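Local coordinates for N-formylglutamate amidohydrolase (Ralstonia eutropha, PDB 2Q7S), which binds zinc and probably acts as a metal-dependent hydrolase of the N-formylglutamate amidohydrolase family, at residues A[51-57]-A[256-262]; A[28-34]-A[73-79]; A[22-26]-A[282-287]; A[156-160]-A[241-245]; A[191-197]-A[220-226]. One frame throughout, in Å; residues are numbered along the deposited sequence.

Contact 1: A[51-57]-A[256-262]; sequences RGGEDTH and YMEEGTR. With ZN (zinc ion), chain C.
Beside the zinc site, Tyr256 and Arg262 reach across to the loop that delivers Asp55 to the metal. Asp55 OD2 binds the zinc at 2.1 Å, with His32 and His172 as the other protein ligands, while its OD1 forms a salt bridge with Arg253. One residue on, the carbonyl of Thr56 accepts a hydrogen bond from Tyr256 OH, 2.6 Å from Thr56 O and in the carbonyl plane. His57 then gives NE2 to Arg262 O at 2.9 Å, the oxygen tilted 23° from the imidazole plane. Bent at chi2 and chi3, Arg262 passes Thr56 OG1, with CD 3.2 Å from that oxygen, and brings NH1 close to the carbonyl oxygens of Arg51, Gly52 and Glu54. On its own side, Arg262 NH2 donates to Glu259 O, 3.2 Å away. Thr56 OG1 donates to Glu54 OE1, and Glu54 OE2 is held by Tyr37. The nearby carbonyl oxygens would probably favour the cation electrostatically, and bonds to Thr56 and His57 tie down the chain after the metal ligand.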
# COMPACT_ATOMS: atom_id res chain seq x y z
N ARG A 51 2.97 -5.87 14.95
CA ARG A 51 3.92 -5.92 13.86
C ARG A 51 3.42 -6.86 12.73
O ARG A 51 3.79 -6.67 11.56
CB ARG A 51 5.33 -6.27 14.37
CG ARG A 51 5.94 -5.10 15.18
CD ARG A 51 7.39 -5.32 15.51
NE ARG A 51 8.23 -5.60 14.31
CZ ARG A 51 8.66 -4.68 13.45
NH1 ARG A 51 8.35 -3.41 13.62
NH2 ARG A 51 9.38 -5.03 12.40
N GLY A 52 2.55 -7.83 13.09
CA GLY A 52 1.81 -8.65 12.13
C GLY A 52 1.36 -7.94 10.86
O GLY A 52 1.88 -8.24 9.79
N GLY A 53 0.44 -6.97 10.99
CA GLY A 53 -0.15 -6.18 9.86
C GLY A 53 0.75 -5.19 9.13
O GLY A 53 0.28 -4.44 8.25
N GLU A 54 2.03 -5.15 9.49
CA GLU A 54 2.99 -4.35 8.79
C GLU A 54 3.37 -4.99 7.47
O GLU A 54 3.73 -6.16 7.41
CB GLU A 54 4.31 -4.24 9.55
CG GLU A 54 4.32 -3.61 10.85
CD GLU A 54 5.71 -3.64 11.46
OE1 GLU A 54 6.66 -4.18 10.84
OE2 GLU A 54 5.84 -3.09 12.55
N ASP A 55 3.33 -4.21 6.42
CA ASP A 55 4.02 -4.54 5.18
C ASP A 55 5.51 -4.07 5.26
O ASP A 55 5.93 -3.18 4.51
CB ASP A 55 3.39 -3.84 4.01
CG ASP A 55 1.97 -4.22 3.81
OD1 ASP A 55 1.35 -4.83 4.73
OD2 ASP A 55 1.49 -3.79 2.76
N THR A 56 6.25 -4.72 6.15
CA THR A 56 7.61 -4.29 6.53
C THR A 56 8.57 -4.30 5.33
O THR A 56 8.52 -5.20 4.45
CB THR A 56 8.16 -5.18 7.69
OG1 THR A 56 7.09 -5.53 8.54
CG2 THR A 56 9.27 -4.49 8.50
N HIS A 57 9.43 -3.27 5.30
CA HIS A 57 10.48 -3.07 4.30
C HIS A 57 10.02 -2.79 2.86
O HIS A 57 10.85 -2.68 1.99
CB HIS A 57 11.42 -4.26 4.24
CG HIS A 57 11.91 -4.73 5.56
ND1 HIS A 57 12.58 -3.90 6.44
CD2 HIS A 57 11.88 -5.95 6.14
CE1 HIS A 57 12.88 -4.59 7.53
NE2 HIS A 57 12.49 -5.84 7.37
N TYR A 256 11.07 -12.08 0.91
CA TYR A 256 12.06 -11.10 1.35
C TYR A 256 12.31 -10.99 2.85
O TYR A 256 13.35 -10.48 3.24
CB TYR A 256 11.72 -9.72 0.78
CG TYR A 256 10.53 -9.03 1.38
CD1 TYR A 256 9.27 -9.22 0.86
CD2 TYR A 256 10.69 -8.18 2.45
CE1 TYR A 256 8.18 -8.55 1.39
CE2 TYR A 256 9.62 -7.54 3.01
CZ TYR A 256 8.35 -7.71 2.46
OH TYR A 256 7.28 -7.04 3.02
N MSE A 257 11.39 -11.49 3.69
CA MSE A 257 11.55 -11.41 5.13
C MSE A 257 11.07 -12.66 5.82
O MSE A 257 10.35 -13.49 5.23
CB MSE A 257 10.78 -10.21 5.70
CG MSE A 257 9.36 -10.22 5.31
SE MSE A 257 8.24 -8.85 6.14
CE MSE A 257 7.23 -9.86 7.42
N GLU A 258 11.47 -12.77 7.08
CA GLU A 258 11.00 -13.82 7.97
C GLU A 258 9.79 -13.30 8.72
O GLU A 258 9.87 -12.34 9.48
CB GLU A 258 12.10 -14.22 8.95
CG GLU A 258 13.30 -14.82 8.29
CD GLU A 258 12.95 -16.11 7.56
OE1 GLU A 258 12.30 -16.97 8.20
OE2 GLU A 258 13.32 -16.26 6.38
N GLU A 259 8.65 -13.93 8.48
CA GLU A 259 7.37 -13.40 8.98
C GLU A 259 7.30 -13.30 10.51
O GLU A 259 6.67 -12.40 11.05
CB GLU A 259 6.20 -14.19 8.40
CG GLU A 259 6.09 -14.06 6.83
CD GLU A 259 4.64 -14.17 6.34
OE1 GLU A 259 3.88 -13.22 6.70
OE2 GLU A 259 4.27 -15.18 5.66
N GLY A 260 7.97 -14.20 11.21
CA GLY A 260 8.03 -14.11 12.67
C GLY A 260 8.82 -12.92 13.17
O GLY A 260 8.26 -12.06 13.82
N THR A 261 10.12 -12.86 12.85
CA THR A 261 11.00 -11.79 13.35
C THR A 261 10.84 -10.46 12.57
O THR A 261 11.28 -9.40 13.03
CB THR A 261 12.48 -12.26 13.37
OG1 THR A 261 13.00 -12.38 12.04
CG2 THR A 261 12.59 -13.62 14.04
N ARG A 262 10.18 -10.53 11.41
CA ARG A 262 10.01 -9.40 10.44
C ARG A 262 11.33 -9.03 9.74
O ARG A 262 11.43 -7.97 9.10
CB ARG A 262 9.42 -8.14 11.06
CG ARG A 262 8.00 -8.19 11.69
CD ARG A 262 6.89 -7.92 10.66
NE ARG A 262 6.25 -9.17 10.29
CZ ARG A 262 5.19 -9.31 9.50
NH1 ARG A 262 4.63 -8.24 8.92
NH2 ARG A 262 4.73 -10.54 9.25
ZN ZN C . -0.57 -3.58 2.56

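Contact 2: A[28-34]-A[73-79]; sequences CDSPHSG and LAATFPR. With ZN (zinc ion), chain C.
His32 turns CG away from its carbonyl carbon (chi1 -69°), and Arg79 folds back through chi1 69° and a bend at chi2, which lays the guanidinium flat on the imidazole. The planes lie 28° apart, with centres 3.7 Å from each other. Both residues follow neighbouring parallel strands of the central mixed sheet, 26-30 and 71-75, so the stack sits at their C-terminal ends, where His32 ND1 binds the zinc at 2.1 Å. Pro31 CG covers the opposite face of the ring. Asp83 takes up both His32 NE2 and Arg79 NE, a second shell that fixes the imidazole's rotation, and Arg79 NH1 binds Gly53 O. Earlier in the two strands, Leu73 N bonds to Cys28 O at 2.8 Å, Ser30 N to Leu73 O at 2.8 Å and Ala75 N to Ser30 O. Gly34 packs its CA against the chain at 75-77, 3.1 Å from Ala75 O. One water accepts from Arg79 N at 3.0 Å, and another lies 2.6 Å from Ser33 OG and 2.7 Å from Ala75 O.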
# COMPACT_ATOMS: atom_id res chain seq x y z
N CYS A 28 4.47 6.48 -6.51
CA CYS A 28 4.37 5.20 -5.83
C CYS A 28 4.17 5.42 -4.34
O CYS A 28 4.86 6.24 -3.75
CB CYS A 28 5.60 4.35 -6.11
SG CYS A 28 5.82 3.97 -7.82
N ASP A 29 3.17 4.76 -3.72
CA ASP A 29 3.09 4.85 -2.29
C ASP A 29 3.12 3.49 -1.56
O ASP A 29 2.62 2.54 -2.06
CB ASP A 29 1.97 5.74 -1.83
CG ASP A 29 0.65 5.09 -1.86
OD1 ASP A 29 0.28 4.61 -2.94
OD2 ASP A 29 -0.03 5.11 -0.80
N SER A 30 3.78 3.49 -0.40
CA SER A 30 3.88 2.34 0.50
C SER A 30 3.14 2.80 1.80
O SER A 30 3.76 3.34 2.76
CB SER A 30 5.35 1.96 0.73
OG SER A 30 5.58 0.92 1.68
N PRO A 31 1.83 2.52 1.87
CA PRO A 31 1.04 2.97 3.05
C PRO A 31 1.21 2.16 4.34
O PRO A 31 0.77 2.58 5.40
CB PRO A 31 -0.41 2.85 2.55
CG PRO A 31 -0.35 1.78 1.52
CD PRO A 31 0.99 1.85 0.86
N HIS A 32 1.76 0.96 4.22
CA HIS A 32 1.74 -0.03 5.26
C HIS A 32 3.06 -0.38 5.87
O HIS A 32 3.10 -1.24 6.73
CB HIS A 32 1.07 -1.25 4.70
CG HIS A 32 -0.38 -1.04 4.46
ND1 HIS A 32 -1.14 -1.88 3.68
CD2 HIS A 32 -1.23 -0.07 4.90
CE1 HIS A 32 -2.38 -1.44 3.65
NE2 HIS A 32 -2.47 -0.35 4.39
N SER A 33 4.14 0.29 5.42
CA SER A 33 5.49 -0.03 5.81
C SER A 33 5.97 0.69 7.07
O SER A 33 7.11 0.45 7.50
CB SER A 33 6.48 0.19 4.66
OG SER A 33 6.38 1.48 4.07
N GLY A 34 5.13 1.52 7.66
CA GLY A 34 5.51 2.25 8.85
C GLY A 34 5.68 1.39 10.08
O GLY A 34 4.82 0.55 10.36
N LEU A 73 6.36 7.79 -1.96
CA LEU A 73 5.82 8.13 -0.66
C LEU A 73 5.64 6.91 0.30
O LEU A 73 5.12 5.88 -0.07
CB LEU A 73 4.48 8.82 -0.85
CG LEU A 73 3.60 9.12 0.41
CD1 LEU A 73 4.21 10.23 1.34
CD2 LEU A 73 2.22 9.53 -0.01
N ALA A 74 6.08 7.06 1.55
CA ALA A 74 5.90 5.99 2.50
C ALA A 74 5.50 6.47 3.90
O ALA A 74 6.09 7.43 4.42
CB ALA A 74 7.17 5.14 2.54
N ALA A 75 4.52 5.78 4.50
CA ALA A 75 4.08 6.04 5.89
C ALA A 75 5.11 5.65 6.96
O ALA A 75 5.76 4.61 6.85
CB ALA A 75 2.76 5.34 6.19
N THR A 76 5.28 6.47 7.99
CA THR A 76 6.20 6.13 9.08
C THR A 76 5.42 5.57 10.29
O THR A 76 5.96 4.88 11.14
CB THR A 76 7.09 7.33 9.53
OG1 THR A 76 6.25 8.42 9.85
CG2 THR A 76 8.08 7.80 8.46
N PHE A 77 4.12 5.88 10.33
CA PHE A 77 3.24 5.36 11.36
C PHE A 77 2.74 3.99 10.94
O PHE A 77 2.68 3.70 9.74
CB PHE A 77 2.07 6.28 11.60
CG PHE A 77 1.31 6.64 10.38
CD1 PHE A 77 1.73 7.73 9.59
CD2 PHE A 77 0.19 5.90 9.99
CE1 PHE A 77 1.13 8.04 8.45
CE2 PHE A 77 -0.46 6.26 8.83
CZ PHE A 77 -0.02 7.33 8.08
N PRO A 78 2.30 3.18 11.92
CA PRO A 78 1.85 1.85 11.56
C PRO A 78 0.42 1.84 11.05
O PRO A 78 -0.45 2.58 11.56
CB PRO A 78 2.00 1.05 12.87
CG PRO A 78 2.46 2.07 13.94
CD PRO A 78 2.17 3.41 13.37
N ARG A 79 0.16 1.00 10.05
CA ARG A 79 -1.18 0.88 9.50
C ARG A 79 -2.21 0.35 10.49
O ARG A 79 -3.40 0.60 10.28
CB ARG A 79 -1.18 0.03 8.23
CG ARG A 79 -0.90 -1.40 8.40
CD ARG A 79 -2.15 -2.21 8.60
NE ARG A 79 -2.98 -2.40 7.42
CZ ARG A 79 -2.96 -3.43 6.58
NH1 ARG A 79 -2.07 -4.40 6.70
NH2 ARG A 79 -3.83 -3.47 5.58
ZN ZN C . -0.57 -3.58 2.56
O HOH W 1 2.23 2.09 7.80
O HOH W 2 2.58 -0.62 9.50
O HOH W 3 7.62 3.25 5.47

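Contact 3: A[22-26]-A[282-287]; sequences EALPL and IAEYVR
Arg287 NH1 meets both oxygens of the Glu22 carboxylate, 3.0 Å from Glu22 OE1 in a salt bridge and 3.3 Å from Glu22 OE2 through a weak but nearly straight hydrogen bond (168°). The carboxylate carbon lies at the guanidinium edge, in its plane, although the two flat groups are turned 43° against each other. Arg287 gets there by sending CG anti to its backbone N (chi1 180°) and bending at chi3, while the Glu22 chain stays extended. Beyond this exposed pair the contact becomes apolar. Leu24 spreads its two methyls over the last turns of helix 267-289: CD1 comes 3.7 Å from Ala283 CB, and CD2 lies 3.8 Å from Arg287 CB. Val286 CG1 lies alongside the Pro25 ring, 3.5 Å from Pro25 CD. The side chains of Leu26 and Ile282 cross at about a right angle, CD1 of Leu26 3.9 Å from CG2 of Ile282. Trp167 of strand 166-174 touches both Pro25 and Val286. The C-terminal helix is thus joined to the start of a central strand mainly by buried hydrocarbon, with one surface ion pair that solvent would probably weaken.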
# COMPACT_ATOMS: atom_id res chain seq x y z
N GLU A 22 15.65 13.83 -14.11
CA GLU A 22 14.40 14.02 -14.85
C GLU A 22 13.29 13.37 -14.07
O GLU A 22 13.44 12.23 -13.63
CB GLU A 22 14.52 13.38 -16.25
CG GLU A 22 13.20 12.94 -16.93
CD GLU A 22 13.39 11.98 -18.11
OE1 GLU A 22 14.49 11.37 -18.25
OE2 GLU A 22 12.42 11.83 -18.91
N ALA A 23 12.20 14.11 -13.82
CA ALA A 23 11.00 13.52 -13.24
C ALA A 23 10.13 12.84 -14.34
O ALA A 23 10.17 13.25 -15.51
CB ALA A 23 10.21 14.55 -12.46
N LEU A 24 9.38 11.80 -13.95
CA LEU A 24 8.35 11.13 -14.81
C LEU A 24 7.09 11.01 -13.99
O LEU A 24 7.18 10.98 -12.76
CB LEU A 24 8.84 9.73 -15.19
CG LEU A 24 9.99 9.69 -16.21
CD1 LEU A 24 10.58 8.26 -16.30
CD2 LEU A 24 9.49 10.15 -17.58
N PRO A 25 5.91 10.89 -14.62
CA PRO A 25 4.68 10.76 -13.80
C PRO A 25 4.41 9.32 -13.31
O PRO A 25 3.40 8.69 -13.67
CB PRO A 25 3.58 11.14 -14.77
CG PRO A 25 4.12 10.73 -16.15
CD PRO A 25 5.63 10.90 -16.07
N LEU A 26 5.34 8.82 -12.53
CA LEU A 26 5.25 7.56 -11.83
C LEU A 26 5.27 7.93 -10.37
O LEU A 26 6.29 8.38 -9.82
CB LEU A 26 6.43 6.69 -12.19
CG LEU A 26 6.51 5.39 -11.38
CD1 LEU A 26 5.42 4.46 -11.81
CD2 LEU A 26 7.92 4.79 -11.54
N ILE A 282 9.47 0.07 -16.14
CA ILE A 282 8.25 0.83 -16.00
C ILE A 282 8.50 2.30 -16.32
O ILE A 282 7.66 2.91 -16.92
CB ILE A 282 7.66 0.71 -14.56
CG1 ILE A 282 7.23 -0.73 -14.23
CG2 ILE A 282 6.49 1.70 -14.30
CD1 ILE A 282 6.73 -0.88 -12.75
N ALA A 283 9.65 2.86 -15.92
CA ALA A 283 9.98 4.27 -16.17
C ALA A 283 10.02 4.51 -17.66
O ALA A 283 9.49 5.49 -18.15
CB ALA A 283 11.33 4.70 -15.51
N GLU A 284 10.63 3.59 -18.38
CA GLU A 284 10.69 3.63 -19.85
C GLU A 284 9.29 3.58 -20.52
O GLU A 284 8.99 4.31 -21.49
CB GLU A 284 11.53 2.46 -20.34
CG GLU A 284 13.00 2.57 -20.04
CD GLU A 284 13.80 1.38 -20.58
OE1 GLU A 284 13.39 0.23 -20.32
OE2 GLU A 284 14.82 1.59 -21.28
N TYR A 285 8.45 2.70 -20.00
CA TYR A 285 7.08 2.58 -20.46
C TYR A 285 6.30 3.89 -20.22
O TYR A 285 5.67 4.41 -21.12
CB TYR A 285 6.41 1.40 -19.78
CG TYR A 285 4.98 1.24 -20.18
CD1 TYR A 285 4.62 0.47 -21.28
CD2 TYR A 285 3.99 1.89 -19.48
CE1 TYR A 285 3.29 0.37 -21.64
CE2 TYR A 285 2.69 1.80 -19.83
CZ TYR A 285 2.34 1.04 -20.89
OH TYR A 285 1.03 0.99 -21.22
N VAL A 286 6.39 4.44 -19.02
CA VAL A 286 5.80 5.73 -18.68
C VAL A 286 6.26 6.89 -19.57
O VAL A 286 5.44 7.67 -19.99
CB VAL A 286 6.04 6.01 -17.17
CG1 VAL A 286 5.84 7.47 -16.78
CG2 VAL A 286 5.14 5.10 -16.39
N ARG A 287 7.57 7.02 -19.82
CA ARG A 287 8.10 8.09 -20.67
C ARG A 287 7.56 7.97 -22.06
O ARG A 287 7.28 8.97 -22.72
CB ARG A 287 9.65 8.06 -20.73
CG ARG A 287 10.27 9.15 -21.59
CD ARG A 287 11.78 9.32 -21.28
NE ARG A 287 12.35 8.04 -20.98
CZ ARG A 287 13.06 7.74 -19.90
NH1 ARG A 287 13.40 8.64 -18.99
NH2 ARG A 287 13.48 6.50 -19.76

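Contact 4: A[156-160]-A[241-245]; sequences VEGAY and AERRN
Helix 134-163 passes the start of strand 244-252 with Tyr160 and Arg244 nearest, their CA atoms 7.5 Å apart; on the strand side a 3-10 turn ends at Glu242, and Arg243 takes up positive phi before the strand begins. This is helix-on-sheet packing of an alpha/beta fold, made at the start of an inner strand, largely by polar groups. Arg244 extends from CG to NE across the face of Tyr160, CZ standing 4.0 Å from the ring centroid in a cation-pi stack with planes 18° apart. Tyr160 holds its ring there with CG anti to the backbone N (chi1 180°). The far end of the guanidinium grips Glu157 end-on: NH2 donates to OE1 of Glu157 at 2.9 Å, on its syn side, and NH1 reaches Glu157 OE2, also 2.9 Å, but tilted 27° from the guanidinium plane. Glu242, whose OE1 pairs with Arg239, joins the network through a water that donates to Glu242 OE1 at 2.7 Å and accepts from Arg244 NE at 3.0 Å.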
# COMPACT_ATOMS: atom_id res chain seq x y z
N VAL A 156 0.32 13.00 -7.13
CA VAL A 156 -0.48 12.47 -8.25
C VAL A 156 -0.96 13.64 -9.15
O VAL A 156 -0.79 13.61 -10.36
CB VAL A 156 -1.65 11.66 -7.71
CG1 VAL A 156 -2.68 11.35 -8.82
CG2 VAL A 156 -1.10 10.31 -7.07
N GLU A 157 -1.54 14.68 -8.55
CA GLU A 157 -2.04 15.82 -9.30
C GLU A 157 -0.94 16.68 -9.92
O GLU A 157 -1.15 17.27 -10.96
CB GLU A 157 -2.95 16.66 -8.42
CG GLU A 157 -4.19 15.97 -7.94
CD GLU A 157 -5.05 15.44 -9.07
OE1 GLU A 157 -5.24 16.12 -10.11
OE2 GLU A 157 -5.57 14.32 -8.89
N GLY A 158 0.19 16.82 -9.25
CA GLY A 158 1.33 17.47 -9.79
C GLY A 158 1.85 16.77 -11.05
O GLY A 158 2.09 17.42 -12.04
N ALA A 159 2.05 15.46 -10.97
CA ALA A 159 2.40 14.64 -12.10
C ALA A 159 1.45 14.84 -13.26
O ALA A 159 1.88 15.10 -14.38
CB ALA A 159 2.46 13.14 -11.69
N TYR A 160 0.14 14.73 -13.00
CA TYR A 160 -0.82 14.77 -14.03
C TYR A 160 -0.81 16.19 -14.63
O TYR A 160 -0.90 16.35 -15.83
CB TYR A 160 -2.22 14.44 -13.49
CG TYR A 160 -3.25 14.49 -14.56
CD1 TYR A 160 -3.52 13.38 -15.32
CD2 TYR A 160 -3.91 15.68 -14.90
CE1 TYR A 160 -4.42 13.43 -16.35
CE2 TYR A 160 -4.83 15.73 -15.92
CZ TYR A 160 -5.08 14.60 -16.64
OH TYR A 160 -6.02 14.61 -17.66
N ALA A 241 -9.42 6.34 -18.75
CA ALA A 241 -10.01 7.13 -19.83
C ALA A 241 -9.65 8.63 -19.66
O ALA A 241 -9.85 9.41 -20.57
CB ALA A 241 -11.51 6.94 -19.84
N GLU A 242 -9.10 9.01 -18.50
CA GLU A 242 -8.66 10.35 -18.25
C GLU A 242 -7.16 10.36 -18.19
O GLU A 242 -6.56 11.36 -17.80
CB GLU A 242 -9.21 10.83 -16.90
CG GLU A 242 -10.69 10.94 -16.83
CD GLU A 242 -11.14 11.34 -15.46
OE1 GLU A 242 -10.54 12.30 -14.90
OE2 GLU A 242 -12.07 10.71 -14.94
N ARG A 243 -6.56 9.22 -18.51
CA ARG A 243 -5.12 9.01 -18.48
C ARG A 243 -4.50 9.01 -17.08
O ARG A 243 -3.30 9.29 -16.90
CB ARG A 243 -4.43 9.98 -19.42
CG ARG A 243 -4.99 9.88 -20.82
CD ARG A 243 -4.41 10.91 -21.74
NE ARG A 243 -2.94 10.91 -21.79
CZ ARG A 243 -2.19 9.90 -22.24
NH1 ARG A 243 -2.74 8.79 -22.70
NH2 ARG A 243 -0.88 10.02 -22.26
N ARG A 244 -5.32 8.64 -16.11
CA ARG A 244 -4.91 8.47 -14.73
C ARG A 244 -5.02 6.97 -14.48
O ARG A 244 -6.06 6.37 -14.76
CB ARG A 244 -5.81 9.24 -13.79
CG ARG A 244 -5.86 10.75 -14.04
CD ARG A 244 -7.05 11.36 -13.41
NE ARG A 244 -6.97 12.83 -13.39
CZ ARG A 244 -6.34 13.53 -12.45
NH1 ARG A 244 -5.72 12.93 -11.45
NH2 ARG A 244 -6.31 14.85 -12.51
N ASN A 245 -3.96 6.37 -13.98
CA ASN A 245 -3.85 4.91 -13.86
C ASN A 245 -3.41 4.55 -12.45
O ASN A 245 -2.53 5.18 -11.90
CB ASN A 245 -2.82 4.36 -14.87
CG ASN A 245 -3.15 4.74 -16.30
OD1 ASN A 245 -3.99 4.11 -16.94
ND2 ASN A 245 -2.58 5.85 -16.76
O HOH W 4 -8.65 14.06 -15.53

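Contact 5: A[191-197]-A[220-226]; sequences ADFVLGD and YTVARND
Phe193 drives the edge of its ring into the face of Tyr220 in a T-shaped pair, planes 78° apart and centroids at 5.4 Å; the touching atom is CE1, 3.7 Å from Tyr220 CG and nearer the rim than the middle of the phenol ring. Each side chain keeps CG anti to its carbonyl carbon (chi1 -77° and -62°), and Leu271 of helix 267-289 packs on both. On the same face of the sheet Leu195 CD1 meets Val222 CG1 at 3.6 Å, and Leu215 of helix 205-217 packs on Phe193 and Val222. On the other face Ala191 and Ala223 meet through their CB atoms, and both methyls of Val194 straddle Asp226 O. These strands, 193-196 and 222-224, run parallel as the two ends of a beta-alpha-beta unit whose crossover is helix 205-217, the second being an outermost strand. The bonds from Ala223 N to Phe193 O, Leu195 N to Ala223 O and Asn225 N to Leu195 O hold the pair together. Asp192 and Thr221 close one end reciprocally: Thr221 N donates to Asp192 OD2 at 3.1 Å, and Asp192 N to Thr221 OG1 at 2.9 Å, while Arg252 holds Asp192 OD1. At the other end the side chains of Asn225 and Asp197 cross at about a right angle, Asn225 ND2 giving Asp197 OD1 a 2.8 Å bond and Asn225 OD1 accepting from Asp197 N; Gly200 N also binds Asp197 OD1.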
# COMPACT_ATOMS: atom_id res chain seq x y z
N ALA A 191 -0.02 -16.31 -5.24
CA ALA A 191 1.07 -15.98 -6.15
C ALA A 191 2.14 -15.20 -5.37
O ALA A 191 1.93 -14.73 -4.23
CB ALA A 191 0.56 -15.19 -7.33
N ASP A 192 3.30 -15.06 -6.01
CA ASP A 192 4.36 -14.29 -5.44
C ASP A 192 4.02 -12.80 -5.50
O ASP A 192 4.40 -12.06 -4.60
CB ASP A 192 5.67 -14.57 -6.17
CG ASP A 192 6.16 -15.97 -5.99
OD1 ASP A 192 5.97 -16.51 -4.91
OD2 ASP A 192 6.77 -16.51 -6.93
N PHE A 193 3.37 -12.39 -6.60
CA PHE A 193 2.89 -11.01 -6.84
C PHE A 193 1.42 -11.11 -7.17
O PHE A 193 1.03 -11.96 -7.97
CB PHE A 193 3.57 -10.39 -8.04
CG PHE A 193 4.95 -9.91 -7.76
CD1 PHE A 193 6.01 -10.79 -7.74
CD2 PHE A 193 5.19 -8.57 -7.46
CE1 PHE A 193 7.29 -10.36 -7.42
CE2 PHE A 193 6.50 -8.12 -7.18
CZ PHE A 193 7.52 -9.02 -7.15
N VAL A 194 0.62 -10.27 -6.54
CA VAL A 194 -0.77 -10.06 -6.91
C VAL A 194 -0.91 -8.62 -7.36
O VAL A 194 -0.43 -7.68 -6.69
CB VAL A 194 -1.79 -10.38 -5.74
CG1 VAL A 194 -3.25 -10.15 -6.17
CG2 VAL A 194 -1.61 -11.83 -5.26
N LEU A 195 -1.54 -8.46 -8.53
CA LEU A 195 -1.77 -7.15 -9.16
C LEU A 195 -3.27 -6.86 -9.15
O LEU A 195 -4.03 -7.59 -9.72
CB LEU A 195 -1.27 -7.19 -10.61
CG LEU A 195 0.18 -7.58 -10.79
CD1 LEU A 195 0.56 -7.62 -12.30
CD2 LEU A 195 1.11 -6.65 -10.00
N GLY A 196 -3.68 -5.83 -8.42
CA GLY A 196 -5.08 -5.44 -8.33
C GLY A 196 -5.33 -4.16 -9.11
O GLY A 196 -4.69 -3.14 -8.88
N ASP A 197 -6.29 -4.24 -10.03
CA ASP A 197 -6.70 -3.10 -10.83
C ASP A 197 -8.24 -3.11 -10.99
O ASP A 197 -8.78 -2.63 -11.99
CB ASP A 197 -5.94 -3.14 -12.15
CG ASP A 197 -6.31 -4.40 -13.04
OD1 ASP A 197 -7.17 -5.24 -12.66
OD2 ASP A 197 -5.79 -4.50 -14.17
N TYR A 220 8.99 -15.32 -11.08
CA TYR A 220 7.95 -15.12 -10.05
C TYR A 220 6.60 -15.55 -10.62
O TYR A 220 6.38 -15.48 -11.82
CB TYR A 220 7.92 -13.65 -9.61
CG TYR A 220 9.22 -13.16 -8.99
CD1 TYR A 220 9.54 -13.48 -7.69
CD2 TYR A 220 10.14 -12.45 -9.75
CE1 TYR A 220 10.71 -13.03 -7.12
CE2 TYR A 220 11.34 -12.02 -9.21
CZ TYR A 220 11.63 -12.32 -7.89
OH TYR A 220 12.82 -11.92 -7.29
N THR A 221 5.71 -16.00 -9.77
CA THR A 221 4.32 -16.25 -10.16
C THR A 221 3.57 -14.95 -9.94
O THR A 221 3.92 -14.15 -9.04
CB THR A 221 3.72 -17.42 -9.35
OG1 THR A 221 3.83 -17.14 -7.95
CG2 THR A 221 4.50 -18.73 -9.69
N VAL A 222 2.62 -14.68 -10.84
CA VAL A 222 1.84 -13.43 -10.82
C VAL A 222 0.37 -13.84 -11.00
O VAL A 222 0.07 -14.67 -11.85
CB VAL A 222 2.30 -12.41 -11.92
CG1 VAL A 222 1.49 -11.10 -11.86
CG2 VAL A 222 3.80 -12.13 -11.83
N ALA A 223 -0.51 -13.31 -10.14
CA ALA A 223 -1.97 -13.45 -10.28
C ALA A 223 -2.54 -12.04 -10.38
O ALA A 223 -2.00 -11.12 -9.76
CB ALA A 223 -2.61 -14.18 -9.04
N ARG A 224 -3.60 -11.87 -11.17
CA ARG A 224 -4.34 -10.60 -11.21
C ARG A 224 -5.58 -10.78 -10.37
O ARG A 224 -6.26 -11.80 -10.47
CB ARG A 224 -4.77 -10.27 -12.65
CG ARG A 224 -3.58 -10.03 -13.58
CD ARG A 224 -4.03 -9.44 -14.93
NE ARG A 224 -2.94 -9.48 -15.91
CZ ARG A 224 -2.90 -8.72 -16.99
NH1 ARG A 224 -3.86 -7.84 -17.25
NH2 ARG A 224 -1.85 -8.79 -17.81
N ASN A 225 -5.89 -9.79 -9.54
CA ASN A 225 -7.21 -9.67 -8.87
C ASN A 225 -7.62 -10.87 -8.03
O ASN A 225 -8.82 -11.15 -7.87
CB ASN A 225 -8.27 -9.28 -9.90
CG ASN A 225 -7.95 -7.93 -10.53
OD1 ASN A 225 -7.98 -6.92 -9.84
ND2 ASN A 225 -7.57 -7.92 -11.80
N ASP A 226 -6.63 -11.51 -7.43
CA ASP A 226 -6.79 -12.79 -6.73
C ASP A 226 -5.69 -12.93 -5.64
O ASP A 226 -4.53 -13.22 -5.97
CB ASP A 226 -6.68 -13.91 -7.73
CG ASP A 226 -6.97 -15.28 -7.13
OD1 ASP A 226 -7.26 -15.35 -5.92
OD2 ASP A 226 -6.93 -16.28 -7.89
O HOH W 5 -2.88 -15.39 -5.80
O HOH W 6 -6.11 -6.69 -15.75

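How the contacts relate
Contacts 1 and 2 share the zinc and touch directly, through probable hydrogen bonds from Arg79 NH1 to Gly53 O and from Asp55 N to His32 O. Both are buried and rich in polar groups, in keeping with their place at the metal. Contact 3, about 20 Å from the centre of the chain, is also largely buried but mostly apolar, its ion pair alone exposed; it meets contact 4 through Pro25 and Ala159. Contact 4, partly buried, relies on charge and stacking instead. Contacts 2, 4 and 5 reach the seven-stranded sheet: 2 and the partly buried 5 pair parallel strands on either side of its middle, whereas 4 packs a helix against strand 244-252, the neighbour of 193-196.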